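Local coordinates for Alpha/beta fold hydrolase (Pseudomonas aeruginosa, PDB 6I8W), which probably hydrolyses ester bonds of membrane phospholipids as a membrane-bound phospholipase A of the alpha/beta hydrolase fold, at residues A148-P151 against E152-L155; Q298-Q301 against A302-D305. All coordinates share one frame; numbering follows the deposited sequence.

Contact 1: residues A148-P151 against E152-L155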
ATOM      1  N   ALA A 148     -16.324  -1.623   8.374  1.00 41.45           N
ATOM      2  CA  ALA A 148     -17.309  -1.076   9.307  1.00 43.73           C
ATOM      3  C   ALA A 148     -18.581  -0.690   8.571  1.00 46.56           C
ATOM      4  O   ALA A 148     -19.677  -0.771   9.118  1.00 53.16           O
ATOM      5  CB  ALA A 148     -16.739   0.126  10.052  1.00 45.79           C
ATOM      6  N   ARG A 149     -18.425  -0.265   7.320  1.00 45.73           N
ATOM      7  CA  ARG A 149     -19.550   0.226   6.524  1.00 54.53           C
ATOM      8  C   ARG A 149     -20.279  -0.866   5.750  1.00 52.74           C
ATOM      9  O   ARG A 149     -21.471  -0.759   5.496  1.00 57.03           O
ATOM     10  CB  ARG A 149     -19.071   1.295   5.547  1.00 55.93           C
ATOM     11  CG  ARG A 149     -18.647   2.585   6.211  1.00 60.34           C
ATOM     12  CD  ARG A 149     -17.943   3.474   5.210  1.00 60.21           C
ATOM     13  NE  ARG A 149     -17.603   4.778   5.768  1.00 58.93           N
ATOM     14  CZ  ARG A 149     -16.982   5.727   5.081  1.00 62.69           C
ATOM     15  NH1 ARG A 149     -16.624   5.500   3.820  1.00 57.20           N
ATOM     16  NH2 ARG A 149     -16.710   6.894   5.650  1.00 61.08           N
ATOM     17  N   HIS A 150     -19.570  -1.925   5.386  1.00 45.11           N
ATOM     18  CA  HIS A 150     -20.170  -2.978   4.576  1.00 47.56           C
ATOM     19  C   HIS A 150     -19.901  -4.342   5.169  1.00 48.48           C
ATOM     20  O   HIS A 150     -19.221  -5.151   4.549  1.00 48.81           O
ATOM     21  CB  HIS A 150     -19.634  -2.929   3.138  1.00 55.37           C
ATOM     22  CG  HIS A 150     -19.875  -1.625   2.443  1.00 54.67           C
ATOM     23  ND1 HIS A 150     -21.109  -1.264   1.944  1.00 64.94           N
ATOM     24  CD2 HIS A 150     -19.044  -0.592   2.169  1.00 55.86           C
ATOM     25  CE1 HIS A 150     -21.025  -0.069   1.387  1.00 67.36           C
ATOM     26  NE2 HIS A 150     -19.785   0.361   1.513  1.00 66.19           N
ATOM     27  N   PRO A 151     -20.447  -4.609   6.367  1.00 52.10           N
ATOM     28  CA  PRO A 151     -20.103  -5.847   7.072  1.00 56.56           C
ATOM     29  C   PRO A 151     -20.539  -7.098   6.308  1.00 55.85           C
ATOM     30  O   PRO A 151     -19.912  -8.139   6.444  1.00 60.49           O
ATOM     31  CB  PRO A 151     -20.862  -5.729   8.401  1.00 60.71           C
ATOM     32  CG  PRO A 151     -21.426  -4.330   8.445  1.00 63.89           C
ATOM     33  CD  PRO A 151     -21.522  -3.862   7.041  1.00 60.58           C
ATOM     34  N   GLU A 152     -21.576  -6.989   5.487  1.00 52.79           N
ATOM     35  CA  GLU A 152     -22.072  -8.147   4.752  1.00 49.28           C
ATOM     36  C   GLU A 152     -21.065  -8.653   3.713  1.00 52.64           C
ATOM     37  O   GLU A 152     -21.117  -9.813   3.303  1.00 55.32           O
ATOM     38  CB  GLU A 152     -23.406  -7.810   4.068  1.00 57.80           C
ATOM     39  CG  GLU A 152     -23.294  -6.950   2.799  1.00 60.71           C
ATOM     40  CD  GLU A 152     -23.018  -5.482   3.089  1.00 68.50           C
ATOM     41  OE1 GLU A 152     -22.999  -5.099   4.278  1.00 67.05           O
ATOM     42  OE2 GLU A 152     -22.820  -4.706   2.125  1.00 73.73           O
ATOM     43  N   GLN A 153     -20.134  -7.795   3.307  1.00 46.50           N
ATOM     44  CA  GLN A 153     -19.196  -8.157   2.249  1.00 46.95           C
ATOM     45  C   GLN A 153     -17.860  -8.705   2.760  1.00 46.78           C
ATOM     46  O   GLN A 153     -17.154  -9.387   2.028  1.00 47.28           O
ATOM     47  CB  GLN A 153     -18.918  -6.944   1.347  1.00 47.06           C
ATOM     48  CG  GLN A 153     -20.127  -6.380   0.612  1.00 52.86           C
ATOM     49  CD  GLN A 153     -19.771  -5.167  -0.240  1.00 61.80           C
ATOM     50  OE1 GLN A 153     -18.660  -5.061  -0.766  1.00 65.33           O
ATOM     51  NE2 GLN A 153     -20.719  -4.247  -0.381  1.00 64.21           N
ATOM     52  N   VAL A 154     -17.523  -8.422   4.015  1.00 39.89           N
ATOM     53  CA  VAL A 154     -16.152  -8.622   4.461  1.00 35.19           C
ATOM     54  C   VAL A 154     -16.001  -9.873   5.324  1.00 40.77           C
ATOM     55  O   VAL A 154     -16.544  -9.961   6.422  1.00 43.68           O
ATOM     56  CB  VAL A 154     -15.649  -7.393   5.228  1.00 39.78           C
ATOM     57  CG1 VAL A 154     -14.212  -7.603   5.689  1.00 35.78           C
ATOM     58  CG2 VAL A 154     -15.746  -6.134   4.336  1.00 37.60           C
ATOM     59  N   LEU A 155     -15.241 -10.832   4.811  1.00 38.15           N
ATOM     60  CA  LEU A 155     -15.046 -12.112   5.481  1.00 39.76           C
ATOM     61  C   LEU A 155     -13.969 -12.036   6.560  1.00 36.00           C
ATOM     62  O   LEU A 155     -14.026 -12.755   7.552  1.00 37.44           O
ATOM     63  CB  LEU A 155     -14.683 -13.188   4.460  1.00 37.84           C
ATOM     64  CG  LEU A 155     -15.697 -13.405   3.344  1.00 39.91           C
ATOM     65  CD1 LEU A 155     -15.093 -14.300   2.277  1.00 37.97           C
ATOM     66  CD2 LEU A 155     -17.004 -13.996   3.891  1.00 42.53           C
TER
HETATM   67  O   HOH W   1     -17.865  -8.458   8.301  1.00 48.53           O

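Contact 2: residues Q298-Q301 against A302-D305. With CO2 (carbon dioxide), chain H.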
ATOM      1  N   GLN A 298       2.904 -15.748   6.052  1.00 25.91           N
ATOM      2  CA  GLN A 298       2.682 -16.968   6.826  0.53 27.20           C
ATOM      3  C   GLN A 298       1.807 -16.686   8.052  1.00 27.45           C
ATOM      4  O   GLN A 298       0.928 -17.474   8.378  1.00 28.55           O
ATOM      5  CB  GLN A 298       4.013 -17.592   7.265  0.53 28.14           C
ATOM      6  CG  GLN A 298       4.710 -18.414   6.191  0.53 31.91           C
ATOM      7  CD  GLN A 298       6.025 -18.983   6.678  0.53 40.35           C
ATOM      8  OE1 GLN A 298       6.084 -20.123   7.142  0.53 37.57           O
ATOM      9  NE2 GLN A 298       7.086 -18.186   6.593  0.53 42.22           N
ATOM     10  N   HIS A 299       2.067 -15.570   8.742  1.00 26.85           N
ATOM     11  CA  HIS A 299       1.202 -15.149   9.859  1.00 29.33           C
ATOM     12  C   HIS A 299      -0.225 -14.916   9.355  1.00 26.89           C
ATOM     13  O   HIS A 299      -1.208 -15.319   9.985  1.00 28.98           O
ATOM     14  CB  HIS A 299       1.720 -13.862  10.525  1.00 27.17           C
ATOM     15  CG  HIS A 299       2.853 -14.070  11.483  1.00 28.35           C
ATOM     16  ND1 HIS A 299       2.770 -14.903  12.578  1.00 30.34           N
ATOM     17  CD2 HIS A 299       4.080 -13.495  11.542  1.00 31.48           C
ATOM     18  CE1 HIS A 299       3.904 -14.859  13.254  1.00 31.33           C
ATOM     19  NE2 HIS A 299       4.714 -14.002  12.652  1.00 30.82           N
ATOM     20  N   TYR A 300      -0.334 -14.256   8.212  1.00 25.66           N
ATOM     21  CA  TYR A 300      -1.637 -13.973   7.607  1.00 25.46           C
ATOM     22  C   TYR A 300      -2.359 -15.268   7.192  1.00 27.89           C
ATOM     23  O   TYR A 300      -3.549 -15.414   7.457  1.00 28.37           O
ATOM     24  CB  TYR A 300      -1.467 -13.055   6.400  1.00 24.74           C
ATOM     25  CG  TYR A 300      -2.755 -12.584   5.766  1.00 26.53           C
ATOM     26  CD1 TYR A 300      -3.832 -12.172   6.550  1.00 27.95           C
ATOM     27  CD2 TYR A 300      -2.884 -12.515   4.381  1.00 31.83           C
ATOM     28  CE1 TYR A 300      -5.019 -11.718   5.962  1.00 29.01           C
ATOM     29  CE2 TYR A 300      -4.061 -12.058   3.785  1.00 35.22           C
ATOM     30  CZ  TYR A 300      -5.119 -11.660   4.588  1.00 35.14           C
ATOM     31  OH  TYR A 300      -6.282 -11.213   4.008  1.00 34.70           O
ATOM     32  N   GLN A 301      -1.645 -16.210   6.560  1.00 26.60           N
ATOM     33  CA  GLN A 301      -2.246 -17.501   6.217  0.53 27.98           C
ATOM     34  C   GLN A 301      -2.730 -18.241   7.454  1.00 30.42           C
ATOM     35  O   GLN A 301      -3.775 -18.913   7.429  1.00 30.75           O
ATOM     36  CB  GLN A 301      -1.257 -18.393   5.463  0.53 28.77           C
ATOM     37  CG  GLN A 301      -1.863 -19.726   5.067  0.53 30.75           C
ATOM     38  CD  GLN A 301      -2.992 -19.576   4.057  0.53 44.08           C
ATOM     39  OE1 GLN A 301      -2.737 -19.439   2.855  0.53 39.14           O
ATOM     40  NE2 GLN A 301      -4.244 -19.619   4.532  0.53 31.13           N
ATOM     41  N   ALA A 302      -1.969 -18.132   8.538  1.00 29.90           N
ATOM     42  CA  ALA A 302      -2.352 -18.796   9.777  1.00 32.73           C
ATOM     43  C   ALA A 302      -3.666 -18.206  10.289  1.00 32.07           C
ATOM     44  O   ALA A 302      -4.579 -18.926  10.693  1.00 33.92           O
ATOM     45  CB  ALA A 302      -1.242 -18.666  10.823  1.00 32.71           C
ATOM     46  N   PHE A 303      -3.724 -16.880  10.286  1.00 30.36           N
ATOM     47  CA  PHE A 303      -4.930 -16.143  10.661  1.00 32.42           C
ATOM     48  C   PHE A 303      -6.120 -16.583   9.809  1.00 32.83           C
ATOM     49  O   PHE A 303      -7.163 -16.943  10.342  1.00 31.81           O
ATOM     50  CB  PHE A 303      -4.687 -14.627  10.514  1.00 28.70           C
ATOM     51  CG  PHE A 303      -5.948 -13.790  10.510  1.00 28.53           C
ATOM     52  CD1 PHE A 303      -6.657 -13.571  11.685  1.00 34.23           C
ATOM     53  CD2 PHE A 303      -6.414 -13.217   9.328  1.00 33.40           C
ATOM     54  CE1 PHE A 303      -7.814 -12.792  11.684  1.00 33.06           C
ATOM     55  CE2 PHE A 303      -7.569 -12.430   9.318  1.00 34.04           C
ATOM     56  CZ  PHE A 303      -8.260 -12.213  10.493  1.00 32.62           C
ATOM     57  N   LEU A 304      -5.947 -16.590   8.482  1.00 30.12           N
ATOM     58  CA  LEU A 304      -7.018 -17.005   7.570  1.00 29.45           C
ATOM     59  C   LEU A 304      -7.477 -18.446   7.816  1.00 37.61           C
ATOM     60  O   LEU A 304      -8.661 -18.770   7.686  1.00 37.25           O
ATOM     61  CB  LEU A 304      -6.561 -16.873   6.116  1.00 31.51           C
ATOM     62  CG  LEU A 304      -6.339 -15.440   5.637  1.00 30.24           C
ATOM     63  CD1 LEU A 304      -5.705 -15.466   4.254  1.00 29.11           C
ATOM     64  CD2 LEU A 304      -7.677 -14.689   5.608  1.00 31.51           C
ATOM     65  N   ASP A 305      -6.527 -19.320   8.116  1.00 33.43           N
ATOM     66  CA  ASP A 305      -6.860 -20.717   8.417  1.00 35.67           C
ATOM     67  C   ASP A 305      -7.800 -20.774   9.617  1.00 37.40           C
ATOM     68  O   ASP A 305      -8.787 -21.503   9.609  1.00 41.28           O
ATOM     69  CB  ASP A 305      -5.603 -21.541   8.717  1.00 42.37           C
ATOM     70  CG  ASP A 305      -4.852 -21.962   7.461  1.00 55.11           C
ATOM     71  OD1 ASP A 305      -5.360 -21.737   6.338  1.00 60.00           O
ATOM     72  OD2 ASP A 305      -3.749 -22.534   7.602  1.00 52.42           O
TER
HETATM   73  C   CO2 H 406      -9.910 -18.959   4.662  1.00 63.60           C
HETATM   74  O1  CO2 H 406     -10.410 -18.329   5.452  1.00 56.62           O
HETATM   75  O2  CO2 H 406      -9.397 -19.574   3.880  1.00 49.69           O

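Contact 1: residues A148-P151 against E152-L155
Q153 N donates to H150 O at 3.1 Å, a nearly straight bond (159° at the hydrogen). One residue on, V154 N reaches P151 O at 3.4 Å, a weak bond. A water clasps the same corner by donating to both P151 O, at 2.8 Å, and V154 O, so P151 O serves two donors. Among the side chains, Q153 NE2 makes a weak hydrogen bond to E152 OE2 at 3.3 Å, while Q153 OE1 is taken by the hydroxyl of Y146. These successive turns lead from the C-terminal end of helix 138-149 into strand 154-160, within the beta-alpha-beta unit that strand 131-136 begins; H150 is the first residue to leave helical geometry. E152 folds back over this bend: its CG sits between the backbone N and carbonyl carbon (chi1 76°) and the chain bends again at chi2, bringing OE1 within 3.3 Å of H150 C. E152 OE2 lies at the edge of the H150 ring, 3.8 Å from ND1, with carboxylate and ring planes 74° apart. The Q153 amide lies alongside H150, turned less steeply to the ring. H150 NE2 is hydrogen-bonded to E117 of helix 112-125, which helps fix the ring. Deeper in, V154 CG2 packs 3.6 Å from H150 O, and the valine side chain also meets L133 of strand 131-136.

Contact 2: residues Q298-Q301 against A302-D305
L304 and Y300, one helical turn apart, are joined by both backbone and side chain. The backbone bonds are the i to i+4 set of an alpha-helix: A302 N to Q298 O, F303 N to H299 O, L304 N to Y300 O and D305 N to Q301 O. The bond from L304 N to Y300 O, 2.9 Å long, is the straightest, with 168° at the hydrogen.

Apolar contacts gather on the side that faces the central sheet. L304 CD1 lies over one face of the Y300 ring, 3.9 Å from its centroid and 15° off the normal, a CH-pi contact. Y300 CG is anti to the backbone N, which swings the ring along the helix toward L304, whose CD2 comes within 4.1 Å of Y300 OH. F303 crosses the tyrosine obliquely, its CD2 3.9 Å from Y300 CD1. This side of helix 293-308 packs on the sheet: Y300 on H132, A134 and A158, F303 on S156 and S277, L304 on H132 and S156.

Polar side chains lie on another side. In the conformer of Q301 described here, one of two, the bend at chi2 carries the amide forward, toward the C-terminal end of the helix, until NE2 is 3.0 Å from D305 OD1; the two flat groups are 28° apart. Both have partners beyond the helix: in this conformer NE2 bonds to the hydroxyl of Y89, and OD1 forms a salt bridge with R88.

L304 lines the carbon dioxide site with Y89, H132 and R308; L304 O is 2.9 Å from O1 of the ligand, and Y89 OH is hydrogen-bonded to the same molecule. In that conformer of Q301, Y89 would link the polar side of the helix to the bound gas, while the R88 salt bridge would favour an ionised D305.

In the fold
Counted from the N terminus, contact 1 comes first, where the chain leaves helix 138-149, rounds residues 150-153 and enters strand 154-160; it completes the connection from strand 131-136 within one beta-alpha-beta unit. Contact 2 follows much later, inside helix 293-308 near the C terminus, beyond the last sheet strand, 276-281. Each is local, so neither encloses a long loop, and they are in series without nesting or crossing. The centres of contacts 1 and 2 are about 20 Å apart and their nearest atoms about 6 Å, so they do not meet directly. Strands 131-136 and 154-160 relate them: contact 1 sets the entry to strand 154-160, and contact 2 packs its helix against both strands.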